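PDB 5TR7: D-alanyl-D-alanine carboxypeptidase from Vibrio cholerae, which probably removes C-terminal D-alanyl residues from sugar-peptide precursors of the cell wall, as a serine-type carboxypeptidase of the penicillin-binding protein 5 kind. Local coordinates for residues L13-Y16 with H17-K20; N53-L56 with N57-V60; K86-D89 with L90-I94; Y147-P150 with Y151-A154. All blocks are in the same frame, centred on the assembly; numbering follows the deposited sequence.

Contact 1 of 4, residues L13-Y16 with H17-K20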
loop_
_atom_site.group_PDB
_atom_site.type_symbol
_atom_site.label_atom_id
_atom_site.label_comp_id
_atom_site.label_asym_id
_atom_site.label_seq_id
_atom_site.Cartn_x
_atom_site.Cartn_y
_atom_site.Cartn_z
ATOM N N LEU A 13 -3.131 0.958 15.689
ATOM C CA LEU A 13 -1.730 1.147 15.928
ATOM C C LEU A 13 -1.267 -0.184 16.411
ATOM O O LEU A 13 -1.789 -0.693 17.347
ATOM C CB LEU A 13 -1.505 2.201 16.981
ATOM C CG LEU A 13 -0.088 2.339 17.489
ATOM C CD1 LEU A 13 0.874 2.473 16.349
ATOM C CD2 LEU A 13 0.030 3.516 18.420
ATOM N N MET A 14 -0.270 -0.744 15.772
ATOM C CA MET A 14 0.204 -2.071 16.109
ATOM C C MET A 14 1.681 -2.134 16.312
ATOM O O MET A 14 2.446 -1.525 15.569
ATOM C CB MET A 14 -0.186 -3.009 14.961
ATOM C CG MET A 14 0.363 -4.419 15.034
ATOM S SD MET A 14 -0.065 -5.397 13.589
ATOM C CE MET A 14 -1.757 -5.813 13.986
ATOM N N ASP A 15 2.072 -2.861 17.341
ATOM C CA ASP A 15 3.488 -3.146 17.579
ATOM C C ASP A 15 3.907 -4.183 16.508
ATOM O O ASP A 15 3.332 -5.252 16.440
ATOM C CB ASP A 15 3.680 -3.730 18.989
ATOM C CG ASP A 15 5.013 -4.425 19.167
ATOM O OD1 ASP A 15 6.044 -3.988 18.623
ATOM O OD2 ASP A 15 5.009 -5.461 19.838
ATOM N N TYR A 16 4.901 -3.854 15.697
ATOM C CA TYR A 16 5.357 -4.724 14.650
ATOM C C TYR A 16 5.870 -6.024 15.185
ATOM O O TYR A 16 5.660 -7.039 14.553
ATOM C CB TYR A 16 6.485 -4.096 13.782
ATOM C CG TYR A 16 7.150 -5.093 12.851
ATOM C CD1 TYR A 16 6.653 -5.312 11.560
ATOM C CD2 TYR A 16 8.269 -5.816 13.244
ATOM C CE1 TYR A 16 7.234 -6.242 10.738
ATOM C CE2 TYR A 16 8.875 -6.735 12.388
ATOM C CZ TYR A 16 8.339 -6.940 11.140
ATOM O OH TYR A 16 8.874 -7.888 10.261
ATOM N N HIS A 17 6.591 -6.010 16.305
ATOM C CA HIS A 17 7.199 -7.236 16.829
ATOM C C HIS A 17 6.199 -8.327 17.256
ATOM O O HIS A 17 6.218 -9.423 16.721
ATOM C CB HIS A 17 8.182 -6.940 17.975
ATOM C CG HIS A 17 9.236 -5.930 17.612
ATOM N ND1 HIS A 17 9.999 -6.030 16.456
ATOM C CD2 HIS A 17 9.670 -4.812 18.247
ATOM C CE1 HIS A 17 10.817 -4.987 16.374
ATOM N NE2 HIS A 17 10.629 -4.230 17.439
ATOM N N SER A 18 5.326 -8.000 18.188
ATOM C CA SER A 18 4.359 -8.957 18.726
ATOM C C SER A 18 3.061 -8.973 17.991
ATOM O O SER A 18 2.315 -9.912 18.125
ATOM C CB SER A 18 4.002 -8.582 20.158
ATOM O OG SER A 18 3.294 -7.342 20.162
ATOM N N GLY A 19 2.763 -7.927 17.248
ATOM C CA GLY A 19 1.458 -7.821 16.568
ATOM C C GLY A 19 0.357 -7.313 17.472
ATOM O O GLY A 19 -0.816 -7.250 17.090
ATOM N N LYS A 20 0.731 -6.903 18.667
ATOM C CA LYS A 20 -0.226 -6.364 19.622
ATOM C C LYS A 20 -0.797 -4.979 19.235
ATOM O O LYS A 20 -0.064 -4.089 18.867
ATOM C CB LYS A 20 0.462 -6.327 20.965
ATOM C CG LYS A 20 -0.367 -5.742 22.100
ATOM C CD LYS A 20 0.172 -6.135 23.474
ATOM C CE LYS A 20 -0.098 -5.058 24.535
ATOM N NZ LYS A 20 -1.479 -4.532 24.462
#

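Contact 2 of 4, residues N53-L56 with N57-V60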
loop_
_atom_site.group_PDB
_atom_site.type_symbol
_atom_site.label_atom_id
_atom_site.label_comp_id
_atom_site.label_asym_id
_atom_site.label_seq_id
_atom_site.Cartn_x
_atom_site.Cartn_y
_atom_site.Cartn_z
ATOM N N ASN A 53 9.979 -16.577 -9.804
ATOM C CA ASN A 53 9.031 -16.803 -10.921
ATOM C C ASN A 53 9.063 -15.680 -11.899
ATOM O O ASN A 53 8.711 -15.879 -13.044
ATOM C CB ASN A 53 7.603 -16.965 -10.426
ATOM C CG ASN A 53 7.444 -18.128 -9.482
ATOM O OD1 ASN A 53 8.284 -18.964 -9.381
ATOM N ND2 ASN A 53 6.393 -18.108 -8.717
ATOM N N ILE A 54 9.414 -14.477 -11.438
ATOM C CA ILE A 54 9.646 -13.364 -12.363
ATOM C C ILE A 54 10.964 -12.716 -11.944
ATOM O O ILE A 54 11.373 -12.863 -10.812
ATOM C CB ILE A 54 8.518 -12.291 -12.312
ATOM C CG1 ILE A 54 8.374 -11.712 -10.898
ATOM C CG2 ILE A 54 7.214 -12.887 -12.809
ATOM C CD1 ILE A 54 7.391 -10.568 -10.789
ATOM N N SER A 55 11.626 -12.020 -12.855
ATOM C CA SER A 55 12.843 -11.267 -12.549
ATOM C C SER A 55 12.554 -9.746 -12.703
ATOM O O SER A 55 11.805 -9.321 -13.551
ATOM C CB SER A 55 13.936 -11.586 -13.541
ATOM O OG SER A 55 15.020 -10.628 -13.453
ATOM N N LEU A 56 13.264 -8.962 -11.927
ATOM C CA LEU A 56 13.213 -7.531 -11.980
ATOM C C LEU A 56 13.678 -6.994 -13.369
ATOM O O LEU A 56 13.294 -5.914 -13.769
ATOM C CB LEU A 56 14.102 -6.978 -10.876
ATOM C CG LEU A 56 13.700 -7.282 -9.456
ATOM C CD1 LEU A 56 14.680 -6.695 -8.498
ATOM C CD2 LEU A 56 12.305 -6.715 -9.164
ATOM N N ASN A 57 14.447 -7.798 -14.102
ATOM C CA ASN A 57 14.966 -7.447 -15.434
ATOM C C ASN A 57 14.048 -7.890 -16.594
ATOM O O ASN A 57 14.355 -7.585 -17.745
ATOM C CB ASN A 57 16.380 -8.019 -15.654
ATOM C CG ASN A 57 17.438 -7.382 -14.740
ATOM O OD1 ASN A 57 17.374 -6.212 -14.427
ATOM N ND2 ASN A 57 18.458 -8.164 -14.345
ATOM N N ASP A 58 12.926 -8.571 -16.330
ATOM C CA ASP A 58 12.015 -8.938 -17.434
ATOM C C ASP A 58 11.383 -7.731 -18.044
ATOM O O ASP A 58 11.110 -6.733 -17.355
ATOM C CB ASP A 58 10.781 -9.751 -16.959
ATOM C CG ASP A 58 11.127 -11.050 -16.328
ATOM O OD1 ASP A 58 12.170 -11.623 -16.710
ATOM O OD2 ASP A 58 10.346 -11.497 -15.444
ATOM N N ASP A 59 11.118 -7.850 -19.334
ATOM C CA ASP A 59 10.449 -6.861 -20.112
ATOM C C ASP A 59 8.982 -7.258 -20.070
ATOM O O ASP A 59 8.610 -8.343 -20.443
ATOM C CB ASP A 59 10.968 -6.916 -21.545
ATOM C CG ASP A 59 12.423 -6.590 -21.636
ATOM O OD1 ASP A 59 12.867 -5.547 -21.147
ATOM O OD2 ASP A 59 13.140 -7.375 -22.212
ATOM N N VAL A 60 8.141 -6.371 -19.623
ATOM C CA VAL A 60 6.756 -6.684 -19.538
ATOM C C VAL A 60 5.981 -6.038 -20.638
ATOM O O VAL A 60 6.097 -4.839 -20.851
ATOM C CB VAL A 60 6.163 -6.165 -18.199
ATOM C CG1 VAL A 60 4.718 -6.630 -18.066
ATOM C CG2 VAL A 60 6.972 -6.680 -17.017
#

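Contact 3 of 4, residues K86-D89 with L90-I94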
loop_
_atom_site.group_PDB
_atom_site.type_symbol
_atom_site.label_atom_id
_atom_site.label_comp_id
_atom_site.label_asym_id
_atom_site.label_seq_id
_atom_site.Cartn_x
_atom_site.Cartn_y
_atom_site.Cartn_z
ATOM N N LYS A 86 10.291 -2.611 -17.908
ATOM C CA LYS A 86 10.903 -3.521 -16.963
ATOM C C LYS A 86 10.083 -3.687 -15.684
ATOM O O LYS A 86 9.387 -2.775 -15.262
ATOM C CB LYS A 86 12.299 -3.062 -16.638
ATOM C CG LYS A 86 13.112 -3.172 -17.939
ATOM C CD LYS A 86 14.590 -3.078 -17.780
ATOM C CE LYS A 86 15.131 -4.134 -16.787
ATOM N NZ LYS A 86 16.618 -4.342 -16.636
ATOM N N VAL A 87 10.149 -4.884 -15.103
ATOM C CA VAL A 87 9.469 -5.223 -13.839
ATOM C C VAL A 87 9.846 -4.249 -12.732
ATOM O O VAL A 87 8.974 -3.737 -12.095
ATOM C CB VAL A 87 9.774 -6.662 -13.377
ATOM C CG1 VAL A 87 9.420 -6.888 -11.920
ATOM C CG2 VAL A 87 9.030 -7.648 -14.243
ATOM N N SER A 88 11.119 -3.952 -12.541
ATOM C CA SER A 88 11.471 -2.985 -11.487
ATOM C C SER A 88 10.830 -1.629 -11.652
ATOM O O SER A 88 10.410 -1.044 -10.702
ATOM C CB SER A 88 12.977 -2.825 -11.316
ATOM O OG SER A 88 13.532 -2.290 -12.457
ATOM N N ASP A 89 10.647 -1.188 -12.880
ATOM C CA ASP A 89 10.089 0.087 -13.194
ATOM C C ASP A 89 8.582 0.058 -12.950
ATOM O O ASP A 89 8.029 0.996 -12.354
ATOM C CB ASP A 89 10.438 0.478 -14.613
ATOM C CG ASP A 89 11.881 0.802 -14.793
ATOM O OD1 ASP A 89 12.392 1.585 -13.949
ATOM O OD2 ASP A 89 12.478 0.373 -15.831
ATOM N N LEU A 90 7.904 -0.993 -13.391
ATOM C CA LEU A 90 6.483 -1.086 -13.110
ATOM C C LEU A 90 6.203 -1.101 -11.584
ATOM O O LEU A 90 5.215 -0.518 -11.091
ATOM C CB LEU A 90 5.876 -2.344 -13.761
ATOM C CG LEU A 90 5.670 -2.261 -15.286
ATOM C CD1 LEU A 90 5.176 -3.628 -15.804
ATOM C CD2 LEU A 90 4.695 -1.161 -15.720
ATOM N N ASN A 91 7.045 -1.847 -10.863
ATOM C CA ASN A 91 6.959 -1.920 -9.406
ATOM C C ASN A 91 6.988 -0.581 -8.726
ATOM O O ASN A 91 6.194 -0.303 -7.864
ATOM C CB ASN A 91 8.118 -2.726 -8.915
ATOM C CG ASN A 91 7.704 -3.996 -8.456
ATOM O OD1 ASN A 91 7.762 -5.004 -9.162
ATOM N ND2 ASN A 91 7.176 -3.977 -7.259
ATOM N N ARG A 92 7.971 0.218 -9.099
ATOM C CA ARG A 92 8.054 1.597 -8.604
ATOM C C ARG A 92 6.881 2.417 -9.047
ATOM O O ARG A 92 6.406 3.259 -8.310
ATOM C CB ARG A 92 9.358 2.245 -8.998
ATOM C CG ARG A 92 10.489 1.579 -8.304
ATOM C CD ARG A 92 11.852 2.111 -8.672
ATOM N NE ARG A 92 12.765 1.631 -7.654
ATOM C CZ ARG A 92 13.158 0.355 -7.537
ATOM N NH1 ARG A 92 12.783 -0.579 -8.402
ATOM N NH2 ARG A 92 13.972 0.027 -6.548
ATOM N N GLY A 93 6.382 2.187 -10.239
ATOM C CA GLY A 93 5.166 2.933 -10.630
ATOM C C GLY A 93 3.993 2.633 -9.721
ATOM O O GLY A 93 3.168 3.503 -9.345
ATOM N N ILE A 94 3.909 1.369 -9.336
ATOM C CA ILE A 94 2.861 0.976 -8.417
ATOM C C ILE A 94 3.060 1.602 -7.011
ATOM O O ILE A 94 2.199 2.232 -6.446
ATOM C CB ILE A 94 2.835 -0.569 -8.266
ATOM C CG1 ILE A 94 2.361 -1.209 -9.576
ATOM C CG2 ILE A 94 2.010 -0.991 -7.032
ATOM C CD1 ILE A 94 2.449 -2.757 -9.617
#

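Contact 4 of 4, residues Y147-P150 with Y151-A154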
loop_
_atom_site.group_PDB
_atom_site.type_symbol
_atom_site.label_atom_id
_atom_site.label_comp_id
_atom_site.label_asym_id
_atom_site.label_seq_id
_atom_site.Cartn_x
_atom_site.Cartn_y
_atom_site.Cartn_z
ATOM N N TYR A 147 -13.152 -4.849 -0.300
ATOM C CA TYR A 147 -13.173 -4.256 1.042
ATOM C C TYR A 147 -12.091 -4.803 1.937
ATOM O O TYR A 147 -11.559 -5.877 1.699
ATOM C CB TYR A 147 -14.554 -4.486 1.708
ATOM C CG TYR A 147 -14.952 -5.940 1.809
ATOM C CD1 TYR A 147 -14.372 -6.792 2.764
ATOM C CD2 TYR A 147 -15.887 -6.463 0.956
ATOM C CE1 TYR A 147 -14.702 -8.127 2.838
ATOM C CE2 TYR A 147 -16.271 -7.796 1.029
ATOM C CZ TYR A 147 -15.698 -8.607 1.950
ATOM O OH TYR A 147 -16.133 -9.890 1.945
ATOM N N SER A 148 -11.785 -4.059 2.986
ATOM C CA SER A 148 -10.821 -4.493 3.965
ATOM C C SER A 148 -11.172 -3.794 5.252
ATOM O O SER A 148 -12.303 -3.309 5.395
ATOM C CB SER A 148 -9.387 -4.216 3.554
ATOM O OG SER A 148 -8.486 -4.835 4.465
ATOM N N THR A 149 -10.244 -3.825 6.208
ATOM C CA THR A 149 -10.416 -3.176 7.512
ATOM C C THR A 149 -9.058 -2.625 7.944
ATOM O O THR A 149 -7.999 -3.112 7.473
ATOM C CB THR A 149 -10.871 -4.151 8.632
ATOM O OG1 THR A 149 -9.831 -5.102 8.879
ATOM C CG2 THR A 149 -12.163 -4.896 8.287
ATOM N N PRO A 150 -9.074 -1.612 8.837
ATOM C CA PRO A 150 -7.824 -1.071 9.335
ATOM C C PRO A 150 -6.920 -2.134 9.917
ATOM O O PRO A 150 -5.700 -2.065 9.744
ATOM C CB PRO A 150 -8.262 -0.141 10.451
ATOM C CG PRO A 150 -9.603 0.329 10.014
ATOM C CD PRO A 150 -10.221 -0.782 9.230
ATOM N N TYR A 151 -7.504 -3.063 10.660
ATOM C CA TYR A 151 -6.711 -4.103 11.264
ATOM C C TYR A 151 -6.063 -4.970 10.188
ATOM O O TYR A 151 -4.854 -5.202 10.244
ATOM C CB TYR A 151 -7.566 -4.981 12.181
ATOM C CG TYR A 151 -6.787 -6.096 12.792
ATOM C CD1 TYR A 151 -5.790 -5.832 13.744
ATOM C CD2 TYR A 151 -6.994 -7.408 12.410
ATOM C CE1 TYR A 151 -5.011 -6.858 14.254
ATOM C CE2 TYR A 151 -6.228 -8.436 12.939
ATOM C CZ TYR A 151 -5.286 -8.160 13.892
ATOM O OH TYR A 151 -4.556 -9.190 14.413
ATOM N N ASP A 152 -6.850 -5.413 9.207
ATOM C CA ASP A 152 -6.302 -6.231 8.124
ATOM C C ASP A 152 -5.215 -5.493 7.338
ATOM O O ASP A 152 -4.241 -6.104 6.919
ATOM C CB ASP A 152 -7.371 -6.722 7.186
ATOM C CG ASP A 152 -8.313 -7.774 7.833
ATOM O OD1 ASP A 152 -8.237 -8.055 9.057
ATOM O OD2 ASP A 152 -9.122 -8.323 7.081
ATOM N N LEU A 153 -5.438 -4.204 7.104
ATOM C CA LEU A 153 -4.445 -3.401 6.420
ATOM C C LEU A 153 -3.150 -3.299 7.263
ATOM O O LEU A 153 -2.053 -3.346 6.707
ATOM C CB LEU A 153 -5.040 -2.009 6.036
ATOM C CG LEU A 153 -6.170 -2.058 4.978
ATOM C CD1 LEU A 153 -6.996 -0.809 4.950
ATOM C CD2 LEU A 153 -5.572 -2.307 3.619
ATOM N N ALA A 154 -3.265 -3.300 8.595
ATOM C CA ALA A 154 -2.096 -3.290 9.432
ATOM C C ALA A 154 -1.322 -4.594 9.281
ATOM O O ALA A 154 -0.074 -4.597 9.224
ATOM C CB ALA A 154 -2.510 -3.151 10.872
#

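Contact 1 of 4, residues L13-Y16 with H17-K20
With chi1 at 163°, the carboxylate of Asp15 swings away from its own backbone nitrogen and comes to lie over the turn that follows. Ser18 has its hydroxyl between its backbone N and carbonyl carbon (chi1 67°), and this turns OG back to the acid. Ser18 OG donates to Asp15 OD2 at 2.6 Å, on the anti side of the carboxylate and somewhat out of its plane. Ser18 N reaches the same Asp15 OD2 at 3.0 Å from well above the plane, on the same face as the hydroxyl. The other oxygen, Asp15 OD1, takes a weak bond from His17 N at 3.1 Å. The carboxylate is therefore held at both oxygens, and its rotation should be fixed. OG is also an acceptor: Lys20 N gives to Ser18 OG at 3.0 Å, which makes an ST turn.

The backbone closes round this core. Gly19 N donates to Asp15 O at 2.9 Å, and Asp15 N donates to Lys20 O at 2.9 Å. Gly19 has positive phi (82°), a conformation in which any side chain would collide with the carbonyl O before it. Met14 bends at its last torsion and lays CE against Gly19 O, at 3.5 Å. The His17 ring crosses the Tyr16 side chain at about a right angle, and its NE2 is bonded to Asn220 O. The whole is a tight beta hairpin in which residues 16-20 join the adjacent antiparallel strands 10-15 and 21-25, with an aspartate at the loop entrance and a glycine of left-handed backbone conformation near its end.

Contact 2 of 4, residues N53-L56 with N57-V60
The carboxylate of Asp58 is turned back over Ser55. Ser55 N donates to Asp58 OD2 at 2.9 Å from above the carboxylate plane, about 50° out of it, while Ser55 CB touches Asp58 OD1 at 3.6 Å. The amide of Asn57 lies against the backbone of Leu56, its OD1 3.9 Å from Leu56 C. These groups dress a type I beta turn from Ser55 to Asp58, with Leu56 and Asn57 at its corners, leading into strand 59-61. Asp58 N closes the turn on Ser55 O at 3.1 Å.

Two side chains brace it further. Ser55 OG, opposite its own backbone N (chi1 166°), leans across the turn and accepts from Asn57 N at 3.0 Å, which makes an ST turn inside the beta turn. From the far end comes the carboxylate bond of Asp58, so Ser55 and Asp58 are joined by a backbone bond and a side-chain bond in opposite directions. Asp58 OD2 has a second donor in His109 NE2, which ties the turn to helix 100-111. Asn57 OD1 accepts from Lys86 NZ, linking the outer corner to strand 84-86. Ile54, which is buried, packs on helices 37-50 and 100-111. Its CB also touches the aspartate, standing 3.7 Å from Asp58 OD2.

Contact 3 of 4, residues K86-D89 with L90-I94
Two donors of Arg92 converge on the carbonyl of Ser88, one helical turn back. Arg92 N makes the normal helical bond to Ser88 O at 3.2 Å, and Arg92 NH1 adds a weak second one to Ser88 O at 3.3 Å, with the carbonyl oxygen at the guanidinium edge, near its plane. The side chain runs extended from CG to NE and then turns at chi4 (72°), which folds NH1 back over the helix and within 3.7 Å of Ser88 CB. Next to this pair, Val87 and Asn91 lie side by side and point the same way, Val87 CG1 being 3.7 Å from Asn91 OD1.

The backbone bonds of the start of helix 87-95, which follows directly on strand 84-86, carry these side chains. Leu90 N bonds to Lys86 O at 3.0 Å, Asn91 N to Val87 O at 3.0 Å, and Gly93 N to Asp89 O at 2.9 Å. Lys86 is the N-cap residue.

Farther out, Arg92 NE forms a salt bridge with Glu173, and Asn91 ND2 makes a weak bond to Glu167. Val87 and Leu90 press on Met106 of helix 100-111, and Ile94 on Lys38, predicted as the proton acceptor. The Ser88 carbonyl thus accepts one regular helical bond and one weak one; the arginine is held chiefly by its salt bridge to Glu173, and the weak NH1 bond probably adds only a little to the hold on that carbonyl.

Contact 4 of 4, residues Y147-P150 with Y151-A154
Leu153 N donates to Thr149 O at 2.8 Å, the shortest polar bond here and nearly straight. One residue earlier, Asp152 N points into the side chain of the same threonine and reaches Thr149 OG1 at 3.0 Å. Thr149 thus receives two successive amides of the first turn, one on its carbonyl and one on its hydroxyl. A chi1 of 66° sets OG1 between the backbone N and the carbonyl carbon, aimed at the helix start. Ala154 N continues the pattern by bonding to Pro150 O at 3.0 Å.

The Asp152 side chain passes obliquely by the threonine, its CG 3.2 Å from Thr149 OG1. The polar end of this acid is directed to the chain at 132-133, where Asp152 OD2 is hydrogen-bonded to Ser133 OG and Asn132 N. Ser148 OG is bonded to Ser133 OG as well, and rests 3.5 Å from Asp152 CB and 3.7 Å from Leu153 CG, so this hydroxyl is satisfied although buried. Leu153 also lies against the carbonyl of the N-cap residue, with its CG 3.3 Å from Thr149 O.

Pro150, Leu153 and Ala154 turn to the five-stranded sheet, meeting Val12 of strand 10-15 and Met228 and Val226 of strand 221-230. Leu153 lies about 8 Å, between side chains, from Lys201, a predicted substrate-binding residue. The arrangement is a classic helix N-cap: threonine caps and proline, which has no N-H to lose, opens helix 150-163 where it packs on the sheet.

Overall arrangement
Contacts 2 and 3 adjoin at one end of the fold, where the surface turn at 53-60 and the helix start at 86-94 share bonds such as Asp58 O with Val87 N. Contacts 1 and 4 meet on another side, Met14 CE packing on the Tyr151 ring. Contact 3 lies across the chain's centre from both. Contact 4 is the most buried and caps a helix with a hydroxyl; contact 3 follows straight on from a strand, with a lysine at the N-cap position. Contacts 1 and 2 are turns at strand ends; in each an aspartate carboxylate accepts backbone N-H groups, two (one weakly) and one respectively. Only contacts 3 and 4 come near predicted catalytic or substrate-binding residues.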